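Local coordinates for protein putative hydantoin racemase (Klebsiella pneumoniae subsp. pneumoniae, PDB 3QVL) that racemises allantoin, and probably interconverts the D and L forms of other 5-substituted hydantoins, as a member of the HyuE racemase family, at residues P93-A98 / E212-L217. Residues are numbered along the deposited sequence; the frame is centred on the assembly and turned at random.
Sequences PVIGIA and ESLVAL
L214, near the C-terminal end of helix 203-216, drops its side chain onto P93, just before strand 94-96, and I95 within it; this is an outermost strand, within this chain, of a four-stranded parallel sheet. Earlier in the segment, E212 faces away from the strand and ties the helix, through a salt bridge to K209 and hydrogen bonds to T31 and the backbone N of A28, to the start of strand 31-36 and the residues just before it, while S213, its OG bonded to the carbonyl of K209, packs on K209 of the second subunit. L214 then makes both close contacts. With its CG anti to its own carbonyl carbon and beside the backbone N (chi1 -72°), the branch extends off the helix, and CD1 meets both partners, P93 CB at 3.8 Å and I95 CD1 also at 3.8 Å. The proline ring and the leucine slide past each other in opposite directions, with P93 CG 4.1 Å from L214 CB, whereas I95 and L214 meet tip to tip. One turn back on the same helix, M210 and V211 also touch I95, extending the apolar seam. V215 borders the contact more loosely: its CG2 comes no nearer than 4.6 Å to P93 CG. The side chain of I95 is about 14 Å from the bound hydantoin. No hydrogen bond or charge pair joins the two segments, so they meet by apolar packing alone, with shape rather than any directional bond setting how they fit.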
ATOM      1  N   PRO A  93      21.279   9.252 -19.704  1.00 15.05           N
ATOM      2  CA  PRO A  93      20.463   8.407 -18.832  1.00 14.84           C
ATOM      3  C   PRO A  93      21.224   7.197 -18.288  1.00 14.60           C
ATOM      4  O   PRO A  93      22.116   6.668 -18.956  1.00 14.52           O
ATOM      5  CB  PRO A  93      19.326   7.948 -19.751  1.00 14.85           C
ATOM      6  CG  PRO A  93      19.865   8.090 -21.131  1.00 15.00           C
ATOM      7  CD  PRO A  93      20.750   9.292 -21.079  1.00 15.04           C
ATOM      8  N   VAL A  94      20.871   6.789 -17.071  1.00 14.32           N
ATOM      9  CA  VAL A  94      21.451   5.610 -16.433  1.00 14.08           C
ATOM     10  C   VAL A  94      20.327   4.632 -16.102  1.00 13.92           C
ATOM     11  O   VAL A  94      19.390   4.978 -15.379  1.00 13.92           O
ATOM     12  CB  VAL A  94      22.234   5.964 -15.143  1.00 14.10           C
ATOM     13  CG1 VAL A  94      22.941   4.733 -14.593  1.00 14.08           C
ATOM     14  CG2 VAL A  94      23.243   7.077 -15.400  1.00 14.00           C
ATOM     15  N   ILE A  95      20.430   3.418 -16.637  1.00 13.73           N
ATOM     16  CA  ILE A  95      19.403   2.393 -16.449  1.00 13.58           C
ATOM     17  C   ILE A  95      19.977   1.171 -15.737  1.00 13.52           C
ATOM     18  O   ILE A  95      21.002   0.624 -16.150  1.00 13.43           O
ATOM     19  CB  ILE A  95      18.756   1.965 -17.804  1.00 13.59           C
ATOM     20  CG1 ILE A  95      18.290   3.185 -18.619  1.00 13.58           C
ATOM     21  CG2 ILE A  95      17.612   0.969 -17.583  1.00 13.58           C
ATOM     22  CD1 ILE A  95      17.214   4.043 -17.951  1.00 13.77           C
ATOM     23  N   GLY A  96      19.316   0.755 -14.659  1.00 13.46           N
ATOM     24  CA  GLY A  96      19.683  -0.469 -13.953  1.00 13.42           C
ATOM     25  C   GLY A  96      19.093  -1.682 -14.644  1.00 13.44           C
ATOM     26  O   GLY A  96      18.047  -1.584 -15.293  1.00 13.41           O
ATOM     27  N   ILE A  97      19.754  -2.830 -14.510  1.00 13.43           N
ATOM     28  CA  ILE A  97      19.280  -4.048 -15.177  1.00 13.47           C
ATOM     29  C   ILE A  97      18.062  -4.685 -14.501  1.00 13.54           C
ATOM     30  O   ILE A  97      17.223  -5.277 -15.176  1.00 13.55           O
ATOM     31  CB  ILE A  97      20.403  -5.095 -15.431  1.00 13.48           C
ATOM     32  CG1 ILE A  97      21.014  -5.603 -14.122  1.00 13.51           C
ATOM     33  CG2 ILE A  97      21.456  -4.519 -16.375  1.00 13.40           C
ATOM     34  CD1 ILE A  97      21.644  -6.983 -14.243  1.00 13.65           C
ATOM     35  N   ALA A  98      17.967  -4.557 -13.179  1.00 13.57           N
ATOM     36  CA  ALA A  98      16.774  -4.994 -12.457  1.00 13.70           C
ATOM     37  C   ALA A  98      15.590  -4.131 -12.876  1.00 13.79           C
ATOM     38  O   ALA A  98      14.519  -4.645 -13.199  1.00 13.76           O
ATOM     39  CB  ALA A  98      16.988  -4.916 -10.959  1.00 13.63           C
ATOM     40  N   GLU A 212      19.024   3.301 -25.583  1.00 15.50           N
ATOM     41  CA  GLU A 212      18.837   3.606 -27.005  1.00 15.66           C
ATOM     42  C   GLU A 212      17.521   4.337 -27.260  1.00 15.69           C
ATOM     43  O   GLU A 212      17.478   5.293 -28.037  1.00 15.69           O
ATOM     44  CB  GLU A 212      18.882   2.330 -27.846  1.00 15.74           C
ATOM     45  CG  GLU A 212      20.274   1.755 -28.050  1.00 16.05           C
ATOM     46  CD  GLU A 212      20.261   0.423 -28.780  1.00 16.60           C
ATOM     47  OE1 GLU A 212      19.218  -0.261 -28.762  1.00 17.01           O
ATOM     48  OE2 GLU A 212      21.296   0.056 -29.369  1.00 16.78           O
ATOM     49  N   SER A 213      16.459   3.880 -26.599  1.00 15.70           N
ATOM     50  CA  SER A 213      15.136   4.489 -26.720  1.00 15.76           C
ATOM     51  C   SER A 213      15.120   5.929 -26.214  1.00 15.83           C
ATOM     52  O   SER A 213      14.629   6.823 -26.904  1.00 15.79           O
ATOM     53  CB  SER A 213      14.088   3.654 -25.980  1.00 15.73           C
ATOM     54  OG  SER A 213      13.952   2.375 -26.573  1.00 15.56           O
ATOM     55  N   LEU A 214      15.668   6.147 -25.019  1.00 15.95           N
ATOM     56  CA  LEU A 214      15.720   7.481 -24.418  1.00 16.08           C
ATOM     57  C   LEU A 214      16.551   8.463 -25.246  1.00 16.25           C
ATOM     58  O   LEU A 214      16.174   9.627 -25.396  1.00 16.21           O
ATOM     59  CB  LEU A 214      16.231   7.412 -22.973  1.00 16.03           C
ATOM     60  CG  LEU A 214      15.269   6.820 -21.935  1.00 16.02           C
ATOM     61  CD1 LEU A 214      16.012   6.418 -20.671  1.00 15.94           C
ATOM     62  CD2 LEU A 214      14.126   7.777 -21.607  1.00 15.79           C
ATOM     63  N   VAL A 215      17.674   7.985 -25.783  1.00 16.50           N
ATOM     64  CA  VAL A 215      18.540   8.796 -26.646  1.00 16.74           C
ATOM     65  C   VAL A 215      17.812   9.197 -27.935  1.00 16.87           C
ATOM     66  O   VAL A 215      17.899  10.348 -28.372  1.00 16.96           O
ATOM     67  CB  VAL A 215      19.885   8.072 -26.955  1.00 16.78           C
ATOM     68  CG1 VAL A 215      20.664   8.785 -28.059  1.00 16.93           C
ATOM     69  CG2 VAL A 215      20.737   7.970 -25.694  1.00 16.79           C
ATOM     70  N   ALA A 216      17.081   8.250 -28.522  1.00 17.02           N
ATOM     71  CA  ALA A 216      16.305   8.500 -29.739  1.00 17.17           C
ATOM     72  C   ALA A 216      15.126   9.443 -29.491  1.00 17.25           C
ATOM     73  O   ALA A 216      14.709  10.174 -30.393  1.00 17.27           O
ATOM     74  CB  ALA A 216      15.824   7.191 -30.339  1.00 17.18           C
ATOM     75  N   LEU A 217      14.602   9.424 -28.267  1.00 17.26           N
ATOM     76  CA  LEU A 217      13.513  10.315 -27.864  1.00 17.37           C
ATOM     77  C   LEU A 217      14.014  11.714 -27.505  1.00 17.37           C
ATOM     78  O   LEU A 217      13.216  12.634 -27.310  1.00 17.50           O
ATOM     79  CB  LEU A 217      12.739   9.718 -26.682  1.00 17.39           C
ATOM     80  CG  LEU A 217      11.899   8.462 -26.930  1.00 17.46           C
ATOM     81  CD1 LEU A 217      11.452   7.840 -25.613  1.00 17.87           C
ATOM     82  CD2 LEU A 217      10.703   8.770 -27.814  1.00 17.70           C
TER